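Local coordinates for glutathione S-transferase family protein (PDB 3LXZ), which probably catalyses the conjugation of reduced glutathione to a wide range of hydrophobic electrophiles, at residues L93-E96 against I97-I101; L157-C160 against F161-L165; E150-T153 against L154-M158; D83-G86 against Q87-R91; A128-L131 against A132-T136. All coordinates share one frame; numbering follows the deposited sequence.

Contact 1 of 5, residues L93-E96 against I97-I101; sequences LLKE and IELYI
Glu96 and Tyr100 sit one turn apart on helix 84-106, an alpha-helix of the GST C-terminal domain, and their side chains pass at a slant, with the carboxylate and ring planes 47° apart. The aliphatic part of Glu96 does the touching: its CG lies in the plane of the Tyr100 ring, at the edge, 4.0 Å from CE2 of Tyr100. One face of the same ring is covered by Leu99, whose CB stands 3.7 Å above the ring plane of Tyr100, over its centre. OE1 of Glu96 is hydrogen-bonded to ND2 of Asn140 on helix 120-140, and the Tyr100 hydroxyl is hydrogen-bonded to Glu62 of the second subunit.

The side chains of Lys95 and Leu99 touch carbon to carbon, CE of Lys95 coming 3.8 Å from CD2 of Leu99. The lysine chain is extended as far as CE and turns only at its last torsion, where NZ reaches Ser64 and Glu98 of the second subunit. Leu94 and Glu98 lie alongside each other and point the same way; Leu94 CD2 is 4.0 Å from OE1 of Glu98. The charged partner of Glu98 is not in its own chain: its OE2 forms a salt bridge with Lys95 NZ of the second subunit.

The backbone bonds are regular until the wider pi-type turn at 98-101. Leu99 N to Lys95 O is short and straight at 2.8 Å and 171°, whereas the bond at Tyr100 is bent to 141°, its N lying 2.9 Å from Glu96 O.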
loop_
_atom_site.group_PDB
_atom_site.type_symbol
_atom_site.label_atom_id
_atom_site.label_comp_id
_atom_site.label_asym_id
_atom_site.label_seq_id
_atom_site.Cartn_x
_atom_site.Cartn_y
_atom_site.Cartn_z
ATOM N N LEU A 93 -8.703 2.371 6.029
ATOM C CA LEU A 93 -9.548 2.756 4.906
ATOM C C LEU A 93 -8.801 3.355 3.697
ATOM O O LEU A 93 -9.068 2.981 2.530
ATOM C CB LEU A 93 -10.644 3.728 5.408
ATOM C CG LEU A 93 -11.731 3.008 6.230
ATOM C CD1 LEU A 93 -12.519 4.011 7.106
ATOM C CD2 LEU A 93 -12.712 2.217 5.363
ATOM N N LEU A 94 -7.865 4.270 3.954
ATOM C CA LEU A 94 -7.043 4.818 2.874
ATOM C C LEU A 94 -6.302 3.695 2.116
ATOM O O LEU A 94 -6.305 3.658 0.876
ATOM C CB LEU A 94 -6.033 5.843 3.406
ATOM C CG LEU A 94 -5.198 6.612 2.354
ATOM C CD1 LEU A 94 -4.739 7.892 3.019
ATOM C CD2 LEU A 94 -3.926 5.827 1.886
ATOM N N LYS A 95 -5.686 2.784 2.864
ATOM C CA LYS A 95 -4.963 1.646 2.266
ATOM C C LYS A 95 -5.883 0.751 1.436
ATOM O O LYS A 95 -5.493 0.276 0.339
ATOM C CB LYS A 95 -4.310 0.769 3.336
ATOM C CG LYS A 95 -3.263 -0.188 2.764
ATOM C CD LYS A 95 -2.533 -0.936 3.846
ATOM C CE LYS A 95 -1.501 -1.962 3.221
ATOM N NZ LYS A 95 -0.235 -1.244 2.930
ATOM N N GLU A 96 -7.070 0.482 1.959
ATOM C CA GLU A 96 -8.018 -0.362 1.232
ATOM C C GLU A 96 -8.430 0.276 -0.085
ATOM O O GLU A 96 -8.591 -0.405 -1.098
ATOM C CB GLU A 96 -9.269 -0.680 2.061
ATOM C CG GLU A 96 -8.954 -1.648 3.186
ATOM C CD GLU A 96 -9.972 -1.726 4.312
ATOM O OE1 GLU A 96 -10.896 -0.858 4.489
ATOM O OE2 GLU A 96 -9.806 -2.717 5.050
ATOM N N ILE A 97 -8.669 1.579 -0.069
ATOM C CA ILE A 97 -9.081 2.239 -1.293
ATOM C C ILE A 97 -7.941 2.182 -2.302
ATOM O O ILE A 97 -8.139 1.844 -3.465
ATOM C CB ILE A 97 -9.587 3.680 -1.054
ATOM C CG1 ILE A 97 -10.859 3.667 -0.222
ATOM C CG2 ILE A 97 -9.887 4.334 -2.392
ATOM C CD1 ILE A 97 -11.129 5.054 0.466
ATOM N N GLU A 98 -6.732 2.460 -1.841
ATOM C CA GLU A 98 -5.564 2.384 -2.704
ATOM C C GLU A 98 -5.367 0.994 -3.304
ATOM O O GLU A 98 -5.324 0.874 -4.515
ATOM C CB GLU A 98 -4.290 2.860 -1.978
ATOM C CG GLU A 98 -3.017 2.812 -2.845
ATOM C CD GLU A 98 -1.801 3.364 -2.125
ATOM O OE1 GLU A 98 -1.963 4.001 -1.049
ATOM O OE2 GLU A 98 -0.669 3.148 -2.634
ATOM N N LEU A 99 -5.247 -0.044 -2.468
ATOM C CA LEU A 99 -4.840 -1.349 -2.986
ATOM C C LEU A 99 -6.006 -2.053 -3.673
ATOM O O LEU A 99 -5.784 -2.873 -4.562
ATOM C CB LEU A 99 -4.369 -2.257 -1.832
ATOM C CG LEU A 99 -2.884 -2.179 -1.440
ATOM C CD1 LEU A 99 -2.510 -0.798 -1.109
ATOM C CD2 LEU A 99 -2.509 -3.139 -0.294
ATOM N N TYR A 100 -7.232 -1.763 -3.255
ATOM C CA TYR A 100 -8.344 -2.610 -3.706
ATOM C C TYR A 100 -9.305 -1.910 -4.623
ATOM O O TYR A 100 -10.212 -2.561 -5.195
ATOM C CB TYR A 100 -9.094 -3.274 -2.527
ATOM C CG TYR A 100 -8.128 -3.933 -1.574
ATOM C CD1 TYR A 100 -7.181 -4.842 -2.046
ATOM C CD2 TYR A 100 -8.125 -3.591 -0.236
ATOM C CE1 TYR A 100 -6.237 -5.424 -1.177
ATOM C CE2 TYR A 100 -7.211 -4.152 0.646
ATOM C CZ TYR A 100 -6.266 -5.065 0.164
ATOM O OH TYR A 100 -5.380 -5.600 1.068
ATOM N N ILE A 101 -9.093 -0.615 -4.826
ATOM C CA ILE A 101 -9.907 0.154 -5.795
ATOM C C ILE A 101 -9.010 0.862 -6.791
ATOM O O ILE A 101 -9.082 0.583 -7.985
ATOM C CB ILE A 101 -10.911 1.109 -5.122
ATOM C CG1 ILE A 101 -11.951 0.284 -4.339
ATOM C CG2 ILE A 101 -11.559 2.018 -6.184
ATOM C CD1 ILE A 101 -13.056 1.104 -3.713
#

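Contact 2 of 5, residues L157-C160 against F161-L165; sequences LMFC and FSVDL
Ser162 donates its hydroxyl back one turn to Met158, OG lying 2.8 Å from Met158 O. With chi1 at -63° OG stands beside the backbone N of Ser162, where it can reach the Met158 carbonyl. Met158 O is gripped a second time, weakly, by Ser162 N at 3.0 Å, where the N-H is bent to 122°. The same N-H also makes a weak bond to Phe159 O, so one donor is divided between two carbonyls. The sound backbone bond of this turn is Val163 N to Phe159 O, 3.0 Å and 164°; that of Phe161 N to Leu157 O is longer and weak.

Beyond this point the pattern breaks, since the N atoms of Asp164 and Leu165 have no bond to the turn before and the helix kinks. Asp164 OD1 comes 3.3 Å from Cys160 O, but both are acceptors and no bond joins them. The carbonyl of Phe161 is met by Asn12 ND2 from helix 12-23.

Apolar contacts flank these bonds. Cys160 SG lies over one face of the Phe161 ring, 3.9 Å from its centroid, displaced toward the rim: a sulfur-aromatic contact. The CB of Val163 covers one face of the Phe159 ring near its rim, with CG2 of Val163 3.6 Å from CD1 of Phe159. Met158, a selenomethionine bent at two torsions, brings its SE 3.5 Å from Ser162 OG. Bonding to the carbonyl four residues back is a well-known way for a serine inside a helix to satisfy its hydroxyl, here just before the kink of helix 154-174, a helix of the GST C-terminal domain.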
loop_
_atom_site.group_PDB
_atom_site.type_symbol
_atom_site.label_atom_id
_atom_site.label_comp_id
_atom_site.label_asym_id
_atom_site.label_seq_id
_atom_site.Cartn_x
_atom_site.Cartn_y
_atom_site.Cartn_z
ATOM N N LEU A 157 -9.488 11.982 0.780
ATOM C CA LEU A 157 -8.653 12.351 -0.344
ATOM C C LEU A 157 -8.407 11.155 -1.268
ATOM O O LEU A 157 -8.582 11.260 -2.485
ATOM C CB LEU A 157 -7.335 13.001 0.123
ATOM C CG LEU A 157 -7.448 14.086 1.224
ATOM C CD1 LEU A 157 -6.057 14.640 1.630
ATOM C CD2 LEU A 157 -8.414 15.207 0.807
HETATM N N MSE A 158 -8.014 10.008 -0.710
HETATM C CA MSE A 158 -7.840 8.818 -1.551
HETATM C C MSE A 158 -9.181 8.405 -2.173
HETATM O O MSE A 158 -9.236 8.013 -3.342
HETATM C CB MSE A 158 -7.255 7.683 -0.692
HETATM C CG MSE A 158 -7.055 6.352 -1.371
HETATM SE SE MSE A 158 -5.637 6.320 -2.695
HETATM C CE MSE A 158 -4.049 6.886 -1.696
ATOM N N PHE A 159 -10.260 8.485 -1.407
ATOM C CA PHE A 159 -11.602 8.207 -1.955
ATOM C C PHE A 159 -11.956 9.105 -3.149
ATOM O O PHE A 159 -12.343 8.638 -4.190
ATOM C CB PHE A 159 -12.648 8.395 -0.861
ATOM C CG PHE A 159 -14.088 8.319 -1.358
ATOM C CD1 PHE A 159 -14.769 7.100 -1.349
ATOM C CD2 PHE A 159 -14.748 9.459 -1.816
ATOM C CE1 PHE A 159 -16.091 7.003 -1.804
ATOM C CE2 PHE A 159 -16.090 9.384 -2.249
ATOM C CZ PHE A 159 -16.742 8.156 -2.271
ATOM N N CYS A 160 -11.822 10.414 -2.996
ATOM C CA CYS A 160 -12.444 11.259 -3.988
ATOM C C CYS A 160 -11.667 11.288 -5.309
ATOM O O CYS A 160 -12.241 11.551 -6.347
ATOM C CB CYS A 160 -12.761 12.636 -3.421
ATOM S SG CYS A 160 -11.365 13.658 -3.383
ATOM N N PHE A 161 -10.365 10.957 -5.276
ATOM C CA PHE A 161 -9.574 10.886 -6.493
ATOM C C PHE A 161 -9.262 9.467 -6.965
ATOM O O PHE A 161 -8.552 9.308 -7.976
ATOM C CB PHE A 161 -8.258 11.685 -6.332
ATOM C CG PHE A 161 -8.459 13.161 -6.156
ATOM C CD1 PHE A 161 -8.944 13.949 -7.207
ATOM C CD2 PHE A 161 -8.093 13.794 -4.964
ATOM C CE1 PHE A 161 -9.085 15.334 -7.033
ATOM C CE2 PHE A 161 -8.228 15.178 -4.800
ATOM C CZ PHE A 161 -8.738 15.936 -5.816
ATOM N N SER A 162 -9.800 8.448 -6.290
ATOM C CA SER A 162 -9.754 7.076 -6.827
ATOM C C SER A 162 -11.122 6.617 -7.367
ATOM O O SER A 162 -11.229 6.001 -8.448
ATOM C CB SER A 162 -9.340 6.095 -5.715
ATOM O OG SER A 162 -8.036 6.383 -5.254
ATOM N N VAL A 163 -12.157 6.873 -6.595
ATOM C CA VAL A 163 -13.490 6.305 -6.875
ATOM C C VAL A 163 -14.097 6.902 -8.163
ATOM O O VAL A 163 -14.775 6.182 -8.914
ATOM C CB VAL A 163 -14.440 6.403 -5.652
ATOM C CG1 VAL A 163 -15.847 5.993 -6.022
ATOM C CG2 VAL A 163 -13.944 5.460 -4.503
ATOM N N ASP A 164 -13.812 8.178 -8.438
ATOM C CA ASP A 164 -14.179 8.795 -9.746
ATOM C C ASP A 164 -13.561 8.050 -10.932
ATOM O O ASP A 164 -14.260 7.683 -11.890
ATOM C CB ASP A 164 -13.801 10.291 -9.807
ATOM C CG ASP A 164 -12.281 10.546 -9.647
ATOM O OD1 ASP A 164 -11.588 9.725 -8.995
ATOM O OD2 ASP A 164 -11.783 11.568 -10.186
ATOM N N LEU A 165 -12.250 7.822 -10.878
ATOM C CA LEU A 165 -11.600 7.074 -11.938
ATOM C C LEU A 165 -12.025 5.629 -12.000
ATOM O O LEU A 165 -12.137 5.057 -13.100
ATOM C CB LEU A 165 -10.093 7.189 -11.800
ATOM C CG LEU A 165 -9.537 8.609 -11.891
ATOM C CD1 LEU A 165 -8.015 8.532 -11.929
ATOM C CD2 LEU A 165 -10.089 9.384 -13.127
#

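Contact 3 of 5, residues E150-T153 against L154-M158; sequences EQLT and LADLM
Thr153 and Asp156 close a capping box at the start of helix 154-174, but one with an uneven grip: the threonine hydroxyl holds Ala155 N only weakly, at 3.3 Å from OG1 of Thr153, while Asp156 N turns to the threonine carbonyl instead. That bond, 2.9 Å from Asp156 N to Thr153 O, reaches the oxygen from well above the carbonyl plane and not along a lone pair.

The return half of the box is much stronger. Thr153 N donates to Asp156 OD2 at 2.8 Å and 165°, using the anti lone pair of that oxygen. The aspartate gets there because its CG lies beside its own nitrogen (chi1 -64°), which folds the carboxylate back toward the residues preceding the helix. A water ties the two side chains together once more: it donates to Asp156 OD2 at 2.7 Å, lies 2.7 Å from Thr153 OG1, and reaches weakly to Gln151 O.

Leu152 packs against the aliphatic root of the same aspartate, its CD1 3.5 Å from CB of Asp156, and Tyr146 and Met192 lie against both residues. The other carboxylate oxygen, OD1, accepts from Val147 N, so Asp156 also fastens the loop that leads from helix 120-140.

A capping box at this helix is a recognised feature of the GST fold. Chemically, one carboxylate gathers two backbone N-H groups and a water at the start of a helix, where the helix dipole would probably favour its negative form; the charge is thus likely to steady both the first turn and the incoming loop.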
loop_
_atom_site.group_PDB
_atom_site.type_symbol
_atom_site.label_atom_id
_atom_site.label_comp_id
_atom_site.label_asym_id
_atom_site.label_seq_id
_atom_site.Cartn_x
_atom_site.Cartn_y
_atom_site.Cartn_z
ATOM N N GLU A 150 -17.456 11.422 10.792
ATOM C CA GLU A 150 -18.121 12.727 10.668
ATOM C C GLU A 150 -17.230 13.895 10.206
ATOM O O GLU A 150 -17.731 15.005 9.992
ATOM C CB GLU A 150 -18.836 13.086 11.987
ATOM C CG GLU A 150 -19.797 11.983 12.479
ATOM C CD GLU A 150 -20.550 12.296 13.774
ATOM O OE1 GLU A 150 -20.463 13.434 14.297
ATOM O OE2 GLU A 150 -21.247 11.382 14.277
ATOM N N GLN A 151 -15.926 13.651 10.042
ATOM C CA GLN A 151 -14.982 14.728 9.654
ATOM C C GLN A 151 -14.144 14.336 8.443
ATOM O O GLN A 151 -13.823 13.167 8.271
ATOM C CB GLN A 151 -14.015 15.065 10.793
ATOM C CG GLN A 151 -14.662 15.436 12.138
ATOM C CD GLN A 151 -14.728 16.935 12.348
ATOM O OE1 GLN A 151 -15.649 17.609 11.871
ATOM N NE2 GLN A 151 -13.742 17.470 13.057
ATOM N N LEU A 152 -13.771 15.329 7.636
ATOM C CA LEU A 152 -12.851 15.123 6.513
ATOM C C LEU A 152 -11.515 14.569 7.044
ATOM O O LEU A 152 -10.952 15.109 8.008
ATOM C CB LEU A 152 -12.616 16.448 5.762
ATOM C CG LEU A 152 -11.586 16.377 4.630
ATOM C CD1 LEU A 152 -12.227 15.624 3.533
ATOM C CD2 LEU A 152 -11.205 17.766 4.111
ATOM N N THR A 153 -11.045 13.477 6.449
ATOM C CA THR A 153 -9.731 12.898 6.802
ATOM C C THR A 153 -8.968 12.545 5.536
ATOM O O THR A 153 -9.521 12.631 4.440
ATOM C CB THR A 153 -9.832 11.603 7.630
ATOM O OG1 THR A 153 -10.406 10.548 6.837
ATOM C CG2 THR A 153 -10.661 11.799 8.870
ATOM N N LEU A 154 -7.696 12.126 5.696
ATOM C CA LEU A 154 -6.902 11.608 4.598
ATOM C C LEU A 154 -7.605 10.567 3.738
ATOM O O LEU A 154 -7.427 10.530 2.513
ATOM C CB LEU A 154 -5.586 11.007 5.132
ATOM C CG LEU A 154 -4.765 11.934 6.037
ATOM C CD1 LEU A 154 -3.511 11.195 6.564
ATOM C CD2 LEU A 154 -4.365 13.242 5.350
ATOM N N ALA A 155 -8.370 9.697 4.363
ATOM C CA ALA A 155 -9.047 8.679 3.574
ATOM C C ALA A 155 -10.019 9.266 2.554
ATOM O O ALA A 155 -10.238 8.643 1.506
ATOM C CB ALA A 155 -9.760 7.670 4.475
ATOM N N ASP A 156 -10.576 10.456 2.831
ATOM C CA ASP A 156 -11.480 11.096 1.863
ATOM C C ASP A 156 -10.766 11.597 0.626
ATOM O O ASP A 156 -11.379 11.693 -0.424
ATOM C CB ASP A 156 -12.238 12.239 2.531
ATOM C CG ASP A 156 -13.125 11.743 3.625
ATOM O OD1 ASP A 156 -14.105 11.009 3.283
ATOM O OD2 ASP A 156 -12.842 12.039 4.802
ATOM N N LEU A 157 -9.488 11.982 0.780
ATOM C CA LEU A 157 -8.653 12.351 -0.344
ATOM C C LEU A 157 -8.407 11.155 -1.268
ATOM O O LEU A 157 -8.582 11.260 -2.485
ATOM C CB LEU A 157 -7.335 13.001 0.123
ATOM C CG LEU A 157 -7.448 14.086 1.224
ATOM C CD1 LEU A 157 -6.057 14.640 1.630
ATOM C CD2 LEU A 157 -8.414 15.207 0.807
HETATM N N MSE A 158 -8.014 10.008 -0.710
HETATM C CA MSE A 158 -7.840 8.818 -1.551
HETATM C C MSE A 158 -9.181 8.405 -2.173
HETATM O O MSE A 158 -9.236 8.013 -3.342
HETATM C CB MSE A 158 -7.255 7.683 -0.692
HETATM C CG MSE A 158 -7.055 6.352 -1.371
HETATM SE SE MSE A 158 -5.637 6.320 -2.695
HETATM C CE MSE A 158 -4.049 6.886 -1.696
HETATM O O HOH W 1 -13.047 10.288 6.847
#

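Contact 4 of 5, residues D83-G86 against Q87-R91; sequences DPFG and QAKVR
Phe85 and Lys89 make the side-chain contact across the first two turns of helix 84-106. Their side chains run alongside each other, pointing the same way, and CG of Lys89 comes 3.4 Å from CE2 of Phe85. Bends at chi2 and chi3 of Lys89 then carry NZ off to Glu92 and Asn140. The Phe85 ring also meets His57 of the second subunit. Replacing Phe85 by an alanine would probably leave the Lys89 methylenes and His57 of that subunit without their aromatic partner.

The capping bond is made by Asp83 at the N-cap. Its OD2 accepts from Gly86 N at 2.9 Å, the donor coming from above the carboxylate plane. A CB on Gly86 would fall only 2.5 Å from Asp83 OD1, so the absence of a side chain suits this cap.

Backbone bonds follow in the regular i to i+4 series. The first, from Gln87 N to Asp83 O, measures 2.9 Å and 165°, and Gln87 CG lies 3.3 Å from the same oxygen.

NE2 of Gln87 hydrogen-bonds to Pro81 O, and its OE1 to NE2 of Gln72 of the second subunit. An aspartate-capped helix start set against a neighbouring subunit opens the GST C-terminal domain at the dimer interface.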
loop_
_atom_site.group_PDB
_atom_site.type_symbol
_atom_site.label_atom_id
_atom_site.label_comp_id
_atom_site.label_asym_id
_atom_site.label_seq_id
_atom_site.Cartn_x
_atom_site.Cartn_y
_atom_site.Cartn_z
ATOM N N ASP A 83 -7.644 10.360 18.353
ATOM C CA ASP A 83 -7.342 9.083 19.034
ATOM C C ASP A 83 -6.571 8.099 18.142
ATOM O O ASP A 83 -6.877 7.950 16.933
ATOM C CB ASP A 83 -8.623 8.420 19.533
ATOM C CG ASP A 83 -9.565 8.043 18.391
ATOM O OD1 ASP A 83 -9.928 8.962 17.608
ATOM O OD2 ASP A 83 -9.923 6.843 18.271
ATOM N N PRO A 84 -5.611 7.375 18.740
ATOM C CA PRO A 84 -4.768 6.452 17.959
ATOM C C PRO A 84 -5.561 5.434 17.171
ATOM O O PRO A 84 -5.271 5.226 16.001
ATOM C CB PRO A 84 -3.935 5.740 19.027
ATOM C CG PRO A 84 -3.817 6.763 20.136
ATOM C CD PRO A 84 -5.148 7.508 20.136
ATOM N N PHE A 85 -6.564 4.795 17.777
ATOM C CA PHE A 85 -7.314 3.790 17.039
ATOM C C PHE A 85 -8.028 4.419 15.831
ATOM O O PHE A 85 -7.976 3.882 14.703
ATOM C CB PHE A 85 -8.271 2.994 17.951
ATOM C CG PHE A 85 -9.030 1.914 17.233
ATOM C CD1 PHE A 85 -8.470 0.642 17.100
ATOM C CD2 PHE A 85 -10.282 2.165 16.689
ATOM C CE1 PHE A 85 -9.169 -0.386 16.393
ATOM C CE2 PHE A 85 -10.994 1.159 16.012
ATOM C CZ PHE A 85 -10.428 -0.116 15.868
ATOM N N GLY A 86 -8.654 5.565 16.044
ATOM C CA GLY A 86 -9.275 6.318 14.947
ATOM C C GLY A 86 -8.331 6.676 13.803
ATOM O O GLY A 86 -8.708 6.534 12.614
ATOM N N GLN A 87 -7.108 7.122 14.143
ATOM C CA GLN A 87 -6.075 7.356 13.111
ATOM C C GLN A 87 -5.750 6.101 12.298
ATOM O O GLN A 87 -5.650 6.158 11.071
ATOM C CB GLN A 87 -4.814 7.965 13.704
ATOM C CG GLN A 87 -5.081 9.270 14.469
ATOM C CD GLN A 87 -3.801 9.989 14.824
ATOM O OE1 GLN A 87 -2.706 9.432 14.698
ATOM N NE2 GLN A 87 -3.923 11.239 15.247
ATOM N N ALA A 88 -5.590 4.965 12.986
ATOM C CA ALA A 88 -5.306 3.718 12.288
ATOM C C ALA A 88 -6.484 3.302 11.422
ATOM O O ALA A 88 -6.276 2.803 10.310
ATOM C CB ALA A 88 -4.915 2.596 13.288
ATOM N N LYS A 89 -7.713 3.577 11.869
ATOM C CA LYS A 89 -8.896 3.269 11.056
ATOM C C LYS A 89 -8.943 4.115 9.782
ATOM O O LYS A 89 -9.272 3.591 8.719
ATOM C CB LYS A 89 -10.200 3.431 11.862
ATOM C CG LYS A 89 -10.461 2.277 12.819
ATOM C CD LYS A 89 -10.634 0.920 12.079
ATOM C CE LYS A 89 -11.840 0.905 11.190
ATOM N NZ LYS A 89 -12.234 -0.510 10.846
ATOM N N VAL A 90 -8.562 5.387 9.873
ATOM C CA VAL A 90 -8.424 6.228 8.651
ATOM C C VAL A 90 -7.401 5.602 7.722
ATOM O O VAL A 90 -7.636 5.452 6.504
ATOM C CB VAL A 90 -7.967 7.633 8.977
ATOM C CG1 VAL A 90 -7.551 8.399 7.688
ATOM C CG2 VAL A 90 -9.100 8.380 9.678
ATOM N N ARG A 91 -6.250 5.241 8.290
ATOM C CA ARG A 91 -5.179 4.651 7.475
ATOM C C ARG A 91 -5.527 3.304 6.861
ATOM O O ARG A 91 -5.126 3.020 5.723
ATOM C CB ARG A 91 -3.883 4.591 8.257
ATOM C CG ARG A 91 -3.327 6.003 8.485
ATOM C CD ARG A 91 -2.210 6.048 9.498
ATOM N NE ARG A 91 -1.618 7.371 9.534
ATOM C CZ ARG A 91 -1.427 8.098 10.638
ATOM N NH1 ARG A 91 -1.763 7.637 11.828
ATOM N NH2 ARG A 91 -0.891 9.303 10.535
#

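Contact 5 of 5, residues A128-L131 against A132-T136; sequences ADLL and AGFAT
Phe134 turns the edge of its ring to Leu130: the carbonyl oxygen Leu130 O lies near the ring plane, 3.3 Å from CD2 of Phe134. CE2 of Phe134 also lies 4.1 Å from CD2 of Leu130, the two side chains running alongside each other in the same direction. The ring also stacks with Phe178. With an alanine in place of Phe134, Phe178 would probably lose its stacking partner and a gap would be likely to open beside Leu130.

Leu130 O does double duty, since besides facing the ring edge it accepts Phe134 N at 2.8 Å in a nearly straight bond of 171°. One residue earlier, Gly133 N reaches Asp129 O at the same length but with its N-H bent to 139°. A side chain on Gly133 would put its CB tightly against the backbone, 3.3 Å from Asp129 O. CB of Ala132 rests 3.5 Å from Ala128 O, and CB of Ala135 3.4 Å from Leu131 O.

The turn belongs to helix 120-140. Leu130 and Phe134 face inward onto Pro104 and Ile101 of helix 84-106 and onto Leu174, Val163 and Ala166 of helix 154-174, while Ala132 and Thr136 lie against Arg47 of the second subunit.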
loop_
_atom_site.group_PDB
_atom_site.type_symbol
_atom_site.label_atom_id
_atom_site.label_comp_id
_atom_site.label_asym_id
_atom_site.label_seq_id
_atom_site.Cartn_x
_atom_site.Cartn_y
_atom_site.Cartn_z
ATOM N N ALA A 128 -13.160 -8.542 -10.870
ATOM C CA ALA A 128 -13.280 -9.241 -9.596
ATOM C C ALA A 128 -12.663 -8.377 -8.475
ATOM O O ALA A 128 -13.244 -8.245 -7.380
ATOM C CB ALA A 128 -12.603 -10.630 -9.668
ATOM N N ASP A 129 -11.503 -7.791 -8.749
ATOM C CA ASP A 129 -10.812 -6.964 -7.734
ATOM C C ASP A 129 -11.623 -5.717 -7.341
ATOM O O ASP A 129 -11.697 -5.366 -6.148
ATOM C CB ASP A 129 -9.412 -6.558 -8.203
ATOM C CG ASP A 129 -8.411 -7.685 -8.133
ATOM O OD1 ASP A 129 -8.647 -8.699 -7.438
ATOM O OD2 ASP A 129 -7.336 -7.537 -8.755
ATOM N N LEU A 130 -12.216 -5.052 -8.334
ATOM C CA LEU A 130 -13.045 -3.865 -8.079
ATOM C C LEU A 130 -14.342 -4.169 -7.366
ATOM O O LEU A 130 -14.729 -3.481 -6.413
ATOM C CB LEU A 130 -13.317 -3.094 -9.355
ATOM C CG LEU A 130 -12.069 -2.316 -9.767
ATOM C CD1 LEU A 130 -12.134 -1.879 -11.185
ATOM C CD2 LEU A 130 -11.915 -1.129 -8.837
ATOM N N LEU A 131 -15.006 -5.227 -7.805
ATOM C CA LEU A 131 -16.171 -5.687 -7.083
ATOM C C LEU A 131 -15.816 -5.957 -5.610
ATOM O O LEU A 131 -16.566 -5.594 -4.715
ATOM C CB LEU A 131 -16.746 -6.945 -7.732
ATOM C CG LEU A 131 -17.536 -6.702 -9.008
ATOM C CD1 LEU A 131 -18.073 -8.057 -9.516
ATOM C CD2 LEU A 131 -18.733 -5.707 -8.813
ATOM N N ALA A 132 -14.670 -6.584 -5.355
ATOM C CA ALA A 132 -14.326 -6.869 -3.960
ATOM C C ALA A 132 -13.923 -5.590 -3.217
ATOM O O ALA A 132 -14.227 -5.410 -2.028
ATOM C CB ALA A 132 -13.219 -7.947 -3.875
ATOM N N GLY A 133 -13.276 -4.679 -3.932
ATOM C CA GLY A 133 -12.772 -3.463 -3.299
ATOM C C GLY A 133 -13.911 -2.553 -2.901
ATOM O O GLY A 133 -13.908 -1.949 -1.813
ATOM N N PHE A 134 -14.891 -2.440 -3.783
ATOM C CA PHE A 134 -16.098 -1.664 -3.483
ATOM C C PHE A 134 -16.914 -2.309 -2.355
ATOM O O PHE A 134 -17.462 -1.586 -1.511
ATOM C CB PHE A 134 -16.944 -1.430 -4.749
ATOM C CG PHE A 134 -16.488 -0.244 -5.540
ATOM C CD1 PHE A 134 -16.770 1.042 -5.087
ATOM C CD2 PHE A 134 -15.745 -0.392 -6.706
ATOM C CE1 PHE A 134 -16.325 2.183 -5.796
ATOM C CE2 PHE A 134 -15.315 0.761 -7.442
ATOM C CZ PHE A 134 -15.600 2.042 -6.972
ATOM N N ALA A 135 -16.969 -3.638 -2.334
ATOM C CA ALA A 135 -17.640 -4.365 -1.234
ATOM C C ALA A 135 -16.973 -4.069 0.107
ATOM O O ALA A 135 -17.667 -3.799 1.099
ATOM C CB ALA A 135 -17.669 -5.875 -1.498
ATOM N N THR A 136 -15.630 -4.118 0.119
ATOM C CA THR A 136 -14.808 -3.774 1.299
ATOM C C THR A 136 -15.070 -2.365 1.806
ATOM O O THR A 136 -15.238 -2.120 3.006
ATOM C CB THR A 136 -13.329 -3.972 0.989
ATOM O OG1 THR A 136 -13.065 -5.357 0.747
ATOM C CG2 THR A 136 -12.401 -3.442 2.125
#

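All five contacts lie in the helical GST C-terminal domain, on three helices and the loop leading into one of them. Contacts 4 and 1 share helix 84-106, and contacts 3 and 2 overlap on helix 154-174. These helices touch where Met158 CG lies 3.6 Å from Ile97 CG2 and where Val90 CG1 lies 3.7 Å from Thr153 OG1. Contact 5, on helix 120-140, meets contact 1 through Leu130 CD2 and Ile101 O, 3.4 Å apart. Contacts 1, 4 and 5 also touch the second subunit. Thr63, a glutathione-binding residue with no ligand bound here, has its side chain about 4 Å from that of Met158, shared by contacts 2 and 3, and about 6 Å from that of Glu98.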